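Local coordinates for ABC transporter substrate-binding protein (Rhizobium radiobacter, PDB 6TFX) that binds the opine mannopinic acid as the periplasmic solute-binding component of an ABC transporter, probably delivering it for import, at residues A[18-23]-A[146-151]; A[66-71]-A[125-130]; A[242-247]-A[461-466]; A[270-275]-A[308-313]. All coordinates share one frame; numbering follows the deposited sequence. Where two conformers were deposited one is given.

Interaction 1: A[18-23]-A[146-151]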
loop_
_atom_site.group_PDB
_atom_site.type_symbol
_atom_site.label_atom_id
_atom_site.label_comp_id
_atom_site.label_asym_id
_atom_site.label_seq_id
_atom_site.Cartn_x
_atom_site.Cartn_y
_atom_site.Cartn_z
ATOM N N LEU A 18 0.179 3.390 14.291
ATOM C CA LEU A 18 1.438 2.671 14.166
ATOM C C LEU A 18 1.270 1.222 14.632
ATOM O O LEU A 18 2.260 0.514 14.831
ATOM C CB LEU A 18 2.629 3.419 14.820
ATOM C CG LEU A 18 2.907 4.823 14.229
ATOM C CD1 LEU A 18 4.036 5.525 14.969
ATOM C CD2 LEU A 18 3.192 4.750 12.737
ATOM N N ASP A 19 -0.016 0.739 14.693
ATOM C CA ASP A 19 -0.274 -0.682 14.905
ATOM C C ASP A 19 -0.137 -1.241 13.483
ATOM O O ASP A 19 -0.860 -0.809 12.575
ATOM C CB ASP A 19 -1.689 -0.938 15.460
ATOM C CG ASP A 19 -2.108 -2.406 15.524
ATOM O OD1 ASP A 19 -1.482 -3.241 14.833
ATOM O OD2 ASP A 19 -3.086 -2.713 16.231
ATOM N N PRO A 20 0.817 -2.156 13.224
ATOM C CA PRO A 20 1.017 -2.630 11.851
ATOM C C PRO A 20 -0.171 -3.354 11.250
ATOM O O PRO A 20 -0.258 -3.464 10.017
ATOM C CB PRO A 20 2.230 -3.569 11.973
ATOM C CG PRO A 20 2.261 -3.986 13.390
ATOM C CD PRO A 20 1.776 -2.788 14.158
ATOM N N HIS A 21 -1.084 -3.860 12.112
ATOM C CA HIS A 21 -2.264 -4.559 11.587
ATOM C C HIS A 21 -3.331 -3.594 11.045
ATOM O O HIS A 21 -4.331 -4.057 10.485
ATOM C CB HIS A 21 -2.872 -5.512 12.626
ATOM C CG HIS A 21 -1.897 -6.541 13.117
ATOM N ND1 HIS A 21 -1.733 -6.794 14.465
ATOM C CD2 HIS A 21 -1.036 -7.316 12.421
ATOM C CE1 HIS A 21 -0.787 -7.719 14.548
ATOM N NE2 HIS A 21 -0.347 -8.074 13.349
ATOM N N PHE A 22 -3.121 -2.264 11.222
ATOM C CA PHE A 22 -4.044 -1.231 10.737
ATOM C C PHE A 22 -3.384 -0.205 9.825
ATOM O O PHE A 22 -4.084 0.449 9.067
ATOM C CB PHE A 22 -4.767 -0.515 11.877
ATOM C CG PHE A 22 -5.743 -1.419 12.572
ATOM C CD1 PHE A 22 -7.024 -1.620 12.052
ATOM C CD2 PHE A 22 -5.417 -2.016 13.790
ATOM C CE1 PHE A 22 -7.943 -2.456 12.715
ATOM C CE2 PHE A 22 -6.346 -2.823 14.467
ATOM C CZ PHE A 22 -7.598 -3.034 13.922
ATOM N N ALA A 23 -2.060 -0.011 9.947
ATOM C CA ALA A 23 -1.383 1.031 9.177
ATOM C C ALA A 23 -1.601 0.805 7.682
ATOM O O ALA A 23 -1.256 -0.260 7.163
ATOM C CB ALA A 23 0.100 1.054 9.525
ATOM N N PHE A 146 4.023 -8.175 10.318
ATOM C CA PHE A 146 4.875 -7.616 11.371
ATOM C C PHE A 146 4.524 -8.192 12.730
ATOM O O PHE A 146 3.342 -8.370 13.033
ATOM C CB PHE A 146 4.686 -6.111 11.437
ATOM C CG PHE A 146 5.235 -5.375 10.237
ATOM C CD1 PHE A 146 6.607 -5.169 10.094
ATOM C CD2 PHE A 146 4.378 -4.786 9.313
ATOM C CE1 PHE A 146 7.118 -4.413 9.026
ATOM C CE2 PHE A 146 4.891 -4.045 8.228
ATOM C CZ PHE A 146 6.254 -3.868 8.093
ATOM N N ILE A 147 5.556 -8.445 13.552
ATOM C CA ILE A 147 5.370 -9.012 14.884
ATOM C C ILE A 147 5.381 -7.910 15.937
ATOM O O ILE A 147 6.264 -7.062 15.946
ATOM C CB ILE A 147 6.418 -10.113 15.179
ATOM C CG1 ILE A 147 6.464 -11.182 14.056
ATOM C CG2 ILE A 147 6.214 -10.749 16.572
ATOM C CD1 ILE A 147 5.114 -11.923 13.757
ATOM N N ILE A 148 4.401 -7.960 16.836
ATOM C CA ILE A 148 4.297 -7.008 17.948
ATOM C C ILE A 148 4.382 -7.741 19.313
ATOM O O ILE A 148 4.157 -8.960 19.356
ATOM C CB ILE A 148 3.050 -6.094 17.859
ATOM C CG1 ILE A 148 1.747 -6.855 18.220
ATOM C CG2 ILE A 148 2.964 -5.429 16.478
ATOM C CD1 ILE A 148 0.480 -5.988 18.214
ATOM N N PRO A 149 4.678 -7.016 20.420
ATOM C CA PRO A 149 4.831 -7.698 21.714
ATOM C C PRO A 149 3.493 -7.906 22.398
ATOM O O PRO A 149 2.732 -6.958 22.572
ATOM C CB PRO A 149 5.761 -6.775 22.526
ATOM C CG PRO A 149 5.992 -5.559 21.675
ATOM C CD PRO A 149 5.019 -5.582 20.538
ATOM N N LYS A 150 3.222 -9.156 22.791
ATOM C CA LYS A 150 2.002 -9.524 23.499
ATOM C C LYS A 150 1.802 -8.620 24.721
ATOM O O LYS A 150 0.733 -8.033 24.868
ATOM C CB LYS A 150 2.106 -10.997 23.939
ATOM C CG LYS A 150 0.830 -11.594 24.524
ATOM C CD LYS A 150 1.107 -13.051 24.869
ATOM C CE LYS A 150 -0.104 -13.831 25.304
ATOM N NZ LYS A 150 0.254 -15.260 25.550
ATOM N N LYS A 151 2.831 -8.492 25.579
ATOM C CA LYS A 151 2.706 -7.679 26.814
ATOM C C LYS A 151 2.446 -6.210 26.552
ATOM O O LYS A 151 1.618 -5.601 27.251
ATOM C CB LYS A 151 3.949 -7.796 27.692
ATOM C CG LYS A 151 4.250 -9.184 28.249
ATOM C CD LYS A 151 5.203 -9.119 29.463
ATOM C CE LYS A 151 6.613 -8.594 29.236
ATOM N NZ LYS A 151 7.553 -9.075 30.279
HETATM O O HOH W 1 1.384 -10.303 12.821
#
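Pro-20 and His-21 meet Phe-146 and Ile-148 in a buried, largely apolar contact between two irregular segments: the loop that leaves strand 5-10 for helix 26-35, and the approach to helix 150-156. The pyrrolidine ring of Pro-20 sits across both side chains of the second segment. Its CB lies 3.6 Å from CB of Phe-146 and equally near CD2 of that ring, while its CG presses on Ile-148 CG2 at 3.5 Å, tighter than usual for two carbons. Ile-148 reaches it with the CG2 branch, which stands anti to its own carbonyl carbon; CG1 occupies the crowded position between backbone N and C (chi1 74°). Just ahead of the proline, Asp-19 OD1 accepts the backbone N-H of His-21 at 2.8 Å, an Asx turn that fixes how the chain bends around Pro-20; the donor stands above the carboxylate plane. The polar part of the contact runs through one water. It lies in the plane of the imidazole, 2.9 Å from His-21 NE2, and donates to the backbone O of Phe-146 at 2.8 Å. On the other ring nitrogen, His-21 ND1 is hydrogen-bonded to Lys-97 NZ, which also forms a salt bridge with Asp-19 OD2, so one lysine of helix 88-98 holds both side chains. Val-32 of helix 26-35 touches Pro-20 as well as Phe-146.

Interaction 2: A[66-71]-A[125-130]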
loop_
_atom_site.group_PDB
_atom_site.type_symbol
_atom_site.label_atom_id
_atom_site.label_comp_id
_atom_site.label_asym_id
_atom_site.label_seq_id
_atom_site.Cartn_x
_atom_site.Cartn_y
_atom_site.Cartn_z
ATOM N N GLN A 66 3.341 -29.467 2.678
ATOM C CA GLN A 66 3.421 -28.006 2.817
ATOM C C GLN A 66 2.209 -27.409 3.522
ATOM O O GLN A 66 1.835 -26.249 3.284
ATOM C CB GLN A 66 3.709 -27.293 1.471
ATOM C CG GLN A 66 5.038 -27.736 0.874
ATOM C CD GLN A 66 5.194 -27.067 -0.461
ATOM O OE1 GLN A 66 4.579 -27.458 -1.461
ATOM N NE2 GLN A 66 5.991 -26.024 -0.497
ATOM N N LEU A 67 1.622 -28.186 4.425
ATOM C CA LEU A 67 0.519 -27.672 5.245
ATOM C C LEU A 67 1.013 -27.302 6.644
ATOM O O LEU A 67 0.301 -26.598 7.366
ATOM C CB LEU A 67 -0.618 -28.693 5.388
ATOM C CG LEU A 67 -1.333 -29.117 4.092
ATOM C CD1 LEU A 67 -2.434 -30.127 4.390
ATOM C CD2 LEU A 67 -1.918 -27.941 3.377
ATOM N N VAL A 68 2.182 -27.812 7.049
ATOM C CA VAL A 68 2.696 -27.519 8.390
ATOM C C VAL A 68 4.084 -26.935 8.234
ATOM O O VAL A 68 4.973 -27.590 7.681
ATOM C CB VAL A 68 2.687 -28.776 9.301
ATOM C CG1 VAL A 68 3.229 -28.435 10.696
ATOM C CG2 VAL A 68 1.287 -29.375 9.398
ATOM N N TRP A 69 4.248 -25.697 8.698
ATOM C CA TRP A 69 5.504 -24.952 8.618
ATOM C C TRP A 69 6.052 -24.714 10.011
ATOM O O TRP A 69 5.318 -24.254 10.893
ATOM C CB TRP A 69 5.261 -23.621 7.924
ATOM C CG TRP A 69 4.910 -23.783 6.474
ATOM C CD1 TRP A 69 3.734 -24.253 5.957
ATOM C CD2 TRP A 69 5.732 -23.443 5.354
ATOM N NE1 TRP A 69 3.782 -24.248 4.582
ATOM C CE2 TRP A 69 4.988 -23.733 4.184
ATOM C CE3 TRP A 69 7.013 -22.863 5.225
ATOM C CZ2 TRP A 69 5.489 -23.491 2.901
ATOM C CZ3 TRP A 69 7.516 -22.631 3.945
ATOM C CH2 TRP A 69 6.757 -22.940 2.804
ATOM N N THR A 70 7.345 -24.993 10.196
ATOM C CA THR A 70 7.977 -24.812 11.507
ATOM C C THR A 70 9.073 -23.767 11.374
ATOM O O THR A 70 9.970 -23.930 10.548
ATOM C CB THR A 70 8.508 -26.150 12.043
ATOM O OG1 THR A 70 7.424 -27.093 12.063
ATOM C CG2 THR A 70 9.092 -26.017 13.451
ATOM N N PHE A 71 8.959 -22.690 12.160
ATOM C CA PHE A 71 9.917 -21.586 12.165
ATOM C C PHE A 71 10.751 -21.599 13.428
ATOM O O PHE A 71 10.193 -21.648 14.523
ATOM C CB PHE A 71 9.196 -20.226 12.055
ATOM C CG PHE A 71 8.578 -20.004 10.695
ATOM C CD1 PHE A 71 7.348 -20.572 10.369
ATOM C CD2 PHE A 71 9.241 -19.258 9.725
ATOM C CE1 PHE A 71 6.816 -20.432 9.086
ATOM C CE2 PHE A 71 8.688 -19.088 8.453
ATOM C CZ PHE A 71 7.491 -19.692 8.135
ATOM N N ARG A 125 4.897 -23.151 15.088
ATOM C CA ARG A 125 4.348 -24.063 14.100
ATOM C C ARG A 125 3.104 -23.394 13.518
ATOM O O ARG A 125 2.196 -23.041 14.260
ATOM C CB ARG A 125 3.963 -25.398 14.739
ATOM C CG ARG A 125 3.362 -26.419 13.755
ATOM C CD ARG A 125 2.846 -27.667 14.476
ATOM N NE ARG A 125 3.920 -28.370 15.170
ATOM C CZ ARG A 125 3.742 -29.178 16.210
ATOM N NH1 ARG A 125 2.522 -29.394 16.693
ATOM N NH2 ARG A 125 4.783 -29.773 16.781
ATOM N N ILE A 126 3.073 -23.234 12.191
ATOM C CA ILE A 126 1.913 -22.654 11.500
ATOM C C ILE A 126 1.294 -23.785 10.671
ATOM O O ILE A 126 1.980 -24.396 9.855
ATOM C CB ILE A 126 2.328 -21.473 10.585
ATOM C CG1 ILE A 126 2.967 -20.343 11.441
ATOM C CG2 ILE A 126 1.128 -20.963 9.769
ATOM C CD1 ILE A 126 3.580 -19.222 10.655
ATOM N N THR A 127 0.012 -24.064 10.902
ATOM C CA THR A 127 -0.696 -25.110 10.167
ATOM C C THR A 127 -1.689 -24.383 9.262
ATOM O O THR A 127 -2.393 -23.463 9.706
ATOM C CB THR A 127 -1.439 -26.038 11.152
ATOM O OG1 THR A 127 -0.481 -26.638 12.031
ATOM C CG2 THR A 127 -2.239 -27.152 10.432
ATOM N N LEU A 128 -1.751 -24.829 7.997
ATOM C CA LEU A 128 -2.610 -24.245 6.971
ATOM C C LEU A 128 -3.780 -25.156 6.668
ATOM O O LEU A 128 -3.658 -26.379 6.792
ATOM C CB LEU A 128 -1.797 -24.037 5.665
ATOM C CG LEU A 128 -0.479 -23.257 5.827
ATOM C CD1 LEU A 128 0.276 -23.173 4.486
ATOM C CD2 LEU A 128 -0.724 -21.875 6.384
ATOM N N THR A 129 -4.881 -24.555 6.189
ATOM C CA THR A 129 -6.064 -25.330 5.775
ATOM C C THR A 129 -5.840 -25.913 4.364
ATOM O O THR A 129 -6.580 -26.799 3.949
ATOM C CB THR A 129 -7.327 -24.449 5.786
ATOM O OG1 THR A 129 -7.230 -23.463 4.756
ATOM C CG2 THR A 129 -7.572 -23.786 7.123
ATOM N N ARG A 130 -4.866 -25.364 3.615
ATOM C CA ARG A 130 -4.527 -25.808 2.255
ATOM C C ARG A 130 -3.183 -25.186 1.896
ATOM O O ARG A 130 -2.729 -24.296 2.598
ATOM C CB ARG A 130 -5.594 -25.362 1.240
ATOM C CG ARG A 130 -5.753 -23.863 1.237
ATOM C CD ARG A 130 -6.370 -23.348 -0.019
ATOM N NE ARG A 130 -6.626 -21.908 0.088
ATOM C CZ ARG A 130 -5.787 -20.954 -0.311
ATOM N NH1 ARG A 130 -4.599 -21.268 -0.811
ATOM N NH2 ARG A 130 -6.125 -19.676 -0.195
HETATM O O HOH W 2 6.558 -28.195 14.360
#
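Leu-67 opens the pairing with Leu-128: its carbonyl O accepts the Leu-128 N-H at 2.8 Å, while its CD2 methyl reaches past the strand end to lie 3.4 Å from the backbone C of Arg-130. Val-68 faces Thr-127 in a non-hydrogen-bonded antiparallel pair, the two side chains side by side and pointing the same way. Its CG1, anti to the backbone N (chi1 -180°), rests on the aliphatic part of Arg-125, 3.7 Å from CG. Trp-69 and Ile-126 form the hydrogen-bonded pair, exchanging two backbone bonds; the one from Trp-69 N to Ile-126 O is almost straight at 178°. On the face carrying Trp-69 and Ile-126, Leu-128 CD1 comes to the indole obliquely, 3.7 Å from Trp-69 NE1. The same NE1 donates to Gln-66 O at 3.1 Å from well above the carbonyl plane, tying the ring back to the turn that precedes the strand. Thr-70 lies opposite Arg-125 on the other face, and a water joins them: it is 2.7 Å from Thr-70 OG1 and accepts from Arg-125 NE in the guanidinium plane. Phe-71 finally sets CE1 against the Ile-126 CD1 methyl, 3.8 Å away. These are the two central strands of a four-stranded antiparallel sheet: strand 57-62 flanks the first, bringing Trp-60 against Trp-69 and Phe-71, strand 113-118 flanks the second, and Arg-130 touches helix 422-430.

Interaction 3: A[242-247]-A[461-466]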
loop_
_atom_site.group_PDB
_atom_site.type_symbol
_atom_site.label_atom_id
_atom_site.label_comp_id
_atom_site.label_asym_id
_atom_site.label_seq_id
_atom_site.Cartn_x
_atom_site.Cartn_y
_atom_site.Cartn_z
ATOM N N VAL A 242 17.343 11.360 -7.444
ATOM C CA VAL A 242 15.929 11.047 -7.355
ATOM C C VAL A 242 15.787 9.532 -7.480
ATOM O O VAL A 242 16.300 8.935 -8.433
ATOM C CB VAL A 242 15.021 11.817 -8.350
ATOM C CG1 VAL A 242 13.567 11.351 -8.229
ATOM C CG2 VAL A 242 15.105 13.322 -8.115
ATOM N N ASP A 243 15.138 8.915 -6.488
ATOM C CA ASP A 243 14.874 7.481 -6.501
ATOM C C ASP A 243 13.432 7.279 -6.946
ATOM O O ASP A 243 12.537 7.925 -6.391
ATOM C CB ASP A 243 15.055 6.878 -5.096
ATOM C CG ASP A 243 16.510 6.801 -4.655
ATOM O OD1 ASP A 243 17.359 6.314 -5.461
ATOM O OD2 ASP A 243 16.807 7.235 -3.527
ATOM N N THR A 244 13.209 6.402 -7.953
ATOM C CA THR A 244 11.853 6.029 -8.394
ATOM C C THR A 244 11.721 4.615 -7.870
ATOM O O THR A 244 12.558 3.761 -8.196
ATOM C CB THR A 244 11.655 6.202 -9.905
ATOM O OG1 THR A 244 12.604 5.390 -10.591
ATOM C CG2 THR A 244 11.765 7.668 -10.336
ATOM N N ILE A 245 10.732 4.386 -6.991
ATOM C CA ILE A 245 10.615 3.168 -6.182
ATOM C C ILE A 245 9.453 2.284 -6.578
ATOM O O ILE A 245 8.301 2.739 -6.612
ATOM C CB ILE A 245 10.533 3.548 -4.659
ATOM C CG1 ILE A 245 11.526 4.687 -4.285
ATOM C CG2 ILE A 245 10.703 2.315 -3.740
ATOM C CD1 ILE A 245 11.414 5.250 -2.874
ATOM N N GLU A 246 9.752 1.007 -6.832
ATOM C CA GLU A 246 8.700 0.024 -7.071
ATOM C C GLU A 246 8.083 -0.376 -5.710
ATOM O O GLU A 246 8.719 -0.206 -4.665
ATOM C CB GLU A 246 9.304 -1.221 -7.721
ATOM C CG GLU A 246 9.693 -0.985 -9.169
ATOM C CD GLU A 246 10.458 -2.113 -9.834
ATOM O OE1 GLU A 246 10.192 -3.295 -9.516
ATOM O OE2 GLU A 246 11.316 -1.808 -10.691
ATOM N N PRO A 247 6.858 -0.938 -5.679
ATOM C CA PRO A 247 6.005 -1.199 -6.841
ATOM C C PRO A 247 5.243 0.066 -7.259
ATOM O O PRO A 247 5.025 0.999 -6.466
ATOM C CB PRO A 247 5.034 -2.269 -6.320
ATOM C CG PRO A 247 4.922 -2.028 -4.860
ATOM C CD PRO A 247 6.243 -1.410 -4.421
ATOM N N LEU A 461 5.298 4.963 -9.957
ATOM C CA LEU A 461 6.339 4.546 -9.037
ATOM C C LEU A 461 6.404 5.612 -7.925
ATOM O O LEU A 461 5.971 6.755 -8.155
ATOM C CB LEU A 461 7.697 4.541 -9.775
ATOM C CG LEU A 461 7.808 3.507 -10.876
ATOM C CD1 LEU A 461 9.079 3.727 -11.683
ATOM C CD2 LEU A 461 7.814 2.101 -10.284
ATOM N N GLY A 462 6.945 5.251 -6.763
ATOM C CA GLY A 462 7.139 6.225 -5.691
ATOM C C GLY A 462 8.298 7.122 -6.095
ATOM O O GLY A 462 9.234 6.655 -6.734
ATOM N N THR A 463 8.238 8.413 -5.786
ATOM C CA THR A 463 9.308 9.342 -6.181
ATOM C C THR A 463 9.813 10.042 -4.933
ATOM O O THR A 463 9.025 10.628 -4.197
ATOM C CB THR A 463 8.808 10.384 -7.199
ATOM O OG1 THR A 463 7.627 10.991 -6.684
ATOM C CG2 THR A 463 8.530 9.787 -8.564
ATOM N N TRP A 464 11.124 9.973 -4.693
ATOM C CA TRP A 464 11.730 10.593 -3.512
ATOM C C TRP A 464 13.088 11.153 -3.873
ATOM O O TRP A 464 13.801 10.537 -4.667
ATOM C CB TRP A 464 11.881 9.528 -2.400
ATOM C CG TRP A 464 10.573 9.054 -1.816
ATOM C CD1 TRP A 464 9.666 8.197 -2.384
ATOM C CD2 TRP A 464 10.079 9.345 -0.510
ATOM N NE1 TRP A 464 8.593 8.017 -1.540
ATOM C CE2 TRP A 464 8.831 8.685 -0.372
ATOM C CE3 TRP A 464 10.587 10.067 0.580
ATOM C CZ2 TRP A 464 8.087 8.735 0.807
ATOM C CZ3 TRP A 464 9.828 10.144 1.739
ATOM C CH2 TRP A 464 8.599 9.473 1.846
ATOM N N ALA A 465 13.427 12.337 -3.336
ATOM C CA ALA A 465 14.725 12.947 -3.624
ATOM C C ALA A 465 15.600 12.874 -2.373
ATOM O O ALA A 465 15.092 12.911 -1.253
ATOM C CB ALA A 465 14.548 14.400 -4.023
ATOM N N ARG A 466 16.897 12.743 -2.569
ATOM C CA ARG A 466 17.837 12.709 -1.454
ATOM C C ARG A 466 19.099 13.412 -1.897
ATOM O O ARG A 466 19.317 13.611 -3.098
ATOM C CB ARG A 466 18.176 11.271 -1.037
ATOM C CG ARG A 466 18.907 10.461 -2.109
ATOM C CD ARG A 466 19.362 9.140 -1.557
ATOM N NE ARG A 466 19.690 8.194 -2.622
ATOM C CZ ARG A 466 20.915 7.992 -3.092
ATOM N NH1 ARG A 466 21.938 8.696 -2.625
ATOM N NH2 ARG A 466 21.124 7.102 -4.051
#
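Strands 240-255 and 454-467 run antiparallel in the large mixed sheet of this solute-binding protein, and here Val-242 to Ile-245 pair with Gly-462 to Ala-465. Asp-243 and Trp-464 form one hydrogen-bonded pair, with Asp-243 N to Trp-464 O at 2.8 Å; Ile-245 and Gly-462 form the next, Ile-245 N reaching Gly-462 O at 2.7 Å. On the face shared by Asp-243, Ile-245 and Trp-464, the CD1 methyl of Ile-245 approaches CD1 of the indole at 3.5 Å. CD1 ends a chain extended beyond CG1 (chi2 173°), which sets it against the indole, obliquely. On the same face Asp-243 makes a salt bridge with Arg-466: NE meets OD2 on its syn side at 3.2 Å, near the guanidinium plane, and the carboxylate and guanidinium planes are only 28° apart. OD2 also accepts from Trp-472 NE1, so two donors grip this oxygen and would tend to favour its charged form. The opposite face is apolar where Val-242 CG2 faces Ala-465 CB at 4.3 Å, with Leu-234 of helix 228-235 packed on both residues. Near the corner, Leu-461 spreads its methyls, CD1 lying 4.0 Å from Thr-244 CB and CD2 3.8 Å from Glu-246 CG. Such pairing of strands from sequence-distant segments, more than 200 residues apart, is consistent with the lobes of family 5 periplasmic binding proteins, built from discontinuous stretches of chain.

Interaction 4: A[270-275]-A[308-313]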
loop_
_atom_site.group_PDB
_atom_site.type_symbol
_atom_site.label_atom_id
_atom_site.label_comp_id
_atom_site.label_asym_id
_atom_site.label_seq_id
_atom_site.Cartn_x
_atom_site.Cartn_y
_atom_site.Cartn_z
ATOM N N ALA A 270 -20.286 5.697 -19.931
ATOM C CA ALA A 270 -20.085 7.087 -20.339
ATOM C C ALA A 270 -18.872 7.672 -19.598
ATOM O O ALA A 270 -18.045 8.318 -20.210
ATOM C CB ALA A 270 -21.332 7.913 -20.048
ATOM N N LEU A 271 -18.760 7.411 -18.281
ATOM C CA LEU A 271 -17.620 7.936 -17.514
ATOM C C LEU A 271 -16.319 7.355 -18.038
ATOM O O LEU A 271 -15.363 8.099 -18.258
ATOM C CB LEU A 271 -17.793 7.648 -16.009
ATOM C CG LEU A 271 -16.757 8.260 -15.067
ATOM C CD1 LEU A 271 -16.745 9.800 -15.156
ATOM C CD2 LEU A 271 -17.037 7.821 -13.629
ATOM N N ALA A 272 -16.292 6.026 -18.270
ATOM C CA ALA A 272 -15.077 5.343 -18.738
ATOM C C ALA A 272 -14.624 5.885 -20.105
ATOM O O ALA A 272 -13.414 5.944 -20.360
ATOM C CB ALA A 272 -15.316 3.841 -18.837
ATOM N N HIS A 273 -15.589 6.285 -20.965
ATOM C CA HIS A 273 -15.276 6.833 -22.311
ATOM C C HIS A 273 -14.786 8.297 -22.276
ATOM O O HIS A 273 -14.378 8.823 -23.319
ATOM C CB HIS A 273 -16.468 6.697 -23.283
ATOM C CG HIS A 273 -16.697 5.302 -23.768
ATOM N ND1 HIS A 273 -15.747 4.632 -24.519
ATOM C CD2 HIS A 273 -17.790 4.512 -23.646
ATOM C CE1 HIS A 273 -16.279 3.445 -24.800
ATOM N NE2 HIS A 273 -17.504 3.330 -24.306
ATOM N N THR A 274 -14.854 8.975 -21.101
ATOM C CA THR A 274 -14.372 10.348 -21.088
ATOM C C THR A 274 -13.163 10.534 -20.127
ATOM O O THR A 274 -12.809 11.672 -19.797
ATOM C CB THR A 274 -15.514 11.346 -20.881
ATOM O OG1 THR A 274 -14.994 12.680 -21.063
ATOM C CG2 THR A 274 -16.228 11.178 -19.537
ATOM N N VAL A 275 -12.523 9.416 -19.717
ATOM C CA VAL A 275 -11.268 9.499 -18.974
ATOM C C VAL A 275 -10.191 9.115 -19.990
ATOM O O VAL A 275 -10.436 8.311 -20.910
ATOM C CB VAL A 275 -11.185 8.650 -17.680
ATOM C CG1 VAL A 275 -12.259 9.050 -16.675
ATOM C CG2 VAL A 275 -11.248 7.165 -17.986
ATOM N N GLY A 308 -9.760 -5.219 -21.921
ATOM C CA GLY A 308 -10.871 -4.563 -22.610
ATOM C C GLY A 308 -11.210 -3.168 -22.117
ATOM O O GLY A 308 -12.362 -2.760 -22.198
ATOM N N VAL A 309 -10.223 -2.427 -21.594
ATOM C CA VAL A 309 -10.455 -1.062 -21.095
ATOM C C VAL A 309 -11.148 -0.206 -22.164
ATOM O O VAL A 309 -10.764 -0.248 -23.334
ATOM C CB VAL A 309 -9.157 -0.426 -20.539
ATOM C CG1 VAL A 309 -9.322 1.073 -20.253
ATOM C CG2 VAL A 309 -8.729 -1.164 -19.272
ATOM N N LEU A 310 -12.187 0.531 -21.754
ATOM C CA LEU A 310 -12.969 1.345 -22.689
ATOM C C LEU A 310 -12.150 2.512 -23.245
ATOM O O LEU A 310 -11.421 3.173 -22.497
ATOM C CB LEU A 310 -14.258 1.826 -22.007
ATOM C CG LEU A 310 -15.415 0.801 -22.002
ATOM C CD1 LEU A 310 -15.063 -0.460 -21.220
ATOM C CD2 LEU A 310 -16.664 1.395 -21.364
ATOM N N ASN A 311 -12.267 2.745 -24.557
ATOM C CA ASN A 311 -11.479 3.784 -25.235
ATOM C C ASN A 311 -11.983 5.196 -24.954
ATOM O O ASN A 311 -13.101 5.390 -24.493
ATOM C CB ASN A 311 -11.438 3.536 -26.752
ATOM C CG ASN A 311 -12.734 3.822 -27.465
ATOM O OD1 ASN A 311 -13.836 3.584 -26.943
ATOM N ND2 ASN A 311 -12.635 4.368 -28.685
ATOM N N TYR A 312 -11.154 6.184 -25.280
ATOM C CA TYR A 312 -11.524 7.578 -25.084
ATOM C C TYR A 312 -12.403 8.014 -26.247
ATOM O O TYR A 312 -11.958 7.979 -27.402
ATOM C CB TYR A 312 -10.265 8.452 -25.006
ATOM C CG TYR A 312 -10.567 9.915 -24.798
ATOM C CD1 TYR A 312 -11.125 10.371 -23.605
ATOM C CD2 TYR A 312 -10.346 10.842 -25.809
ATOM C CE1 TYR A 312 -11.398 11.725 -23.405
ATOM C CE2 TYR A 312 -10.576 12.203 -25.608
ATOM C CZ TYR A 312 -11.105 12.638 -24.406
ATOM O OH TYR A 312 -11.388 13.970 -24.230
ATOM N N ASP A 313 -13.645 8.435 -25.950
ATOM C CA ASP A 313 -14.575 8.890 -26.986
ATOM C C ASP A 313 -15.641 9.693 -26.281
ATOM O O ASP A 313 -16.692 9.144 -25.980
ATOM C CB ASP A 313 -15.217 7.694 -27.732
ATOM C CG ASP A 313 -16.079 8.052 -28.939
ATOM O OD1 ASP A 313 -16.391 9.232 -29.110
ATOM O OD2 ASP A 313 -16.466 7.126 -29.691
HETATM O O HOH W 3 -11.702 3.700 -19.669
HETATM O O HOH W 4 -10.381 5.881 -22.140
#
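His-273 and Tyr-312 bring the backbones to a CA-CA distance of 4.7 Å, where the type I turn from Ala-272 to Val-275 closes against the irregular segment 308-313 and Asp-313 N donates to His-273 O at 2.8 Å. The imidazole of His-273 takes up the middle of the contact. Its ND1 donates to the backbone O of Asn-311 at 2.8 Å, the acceptor tilted slightly from the ring plane, and this bond fixes the ring's rotation. Leu-310 covers one ring face: its CD2 lies 4.0 Å from the ring centroid, a CH-pi contact, and the same methyl touches Ala-272 CB at 3.8 Å. The amide of Asn-311 stands almost perpendicular to the imidazole, 89° between planes. What is joined is the C-terminal end of helix 265-272 and the N-terminal end of helix 314-323, for Asp-313 is the N-cap of the latter and its OD1 accepts from Gln-316 N. Two waters bridge backbone carbonyls of the two segments: both donate to Leu-310 O, one also to Ala-272 O and the other to Val-275 O, the latter at 2.7 Å. Tyr-312 CG is anti to its backbone N (chi1 -180°), and the ring turns its edge to the carbonyls at the end of the turn, CD1 lying 3.5 Å from Val-275 O. Ile-455 of strand 454-467 packs on Ala-272 and Val-275.

How the interactions relate
Four separate contacts, none touching another, hold distant parts of one chain; two lie near the bound opine. Interaction 3 comes nearest to it, with Gly-462 about 7 Å away, and the side chain of Phe-146 in interaction 1 is about 11 Å from the ligand. Interaction 2 is nested along the chain within the loop that interaction 1 closes; their centres are 22 Å apart and their nearest atoms about 8 Å. Interaction 4 is likewise nested within the loop of interaction 3, with centres 30 Å apart; strand 454-467 supplies one segment of interaction 3 and packs, through Ile-455, on interaction 4. Interactions 1 and 4 lie on opposite sides of the chain's centre, with their centres 42 Å apart. Ala-272 comes within about 10 Å of Cys-453, a magnesium-site residue.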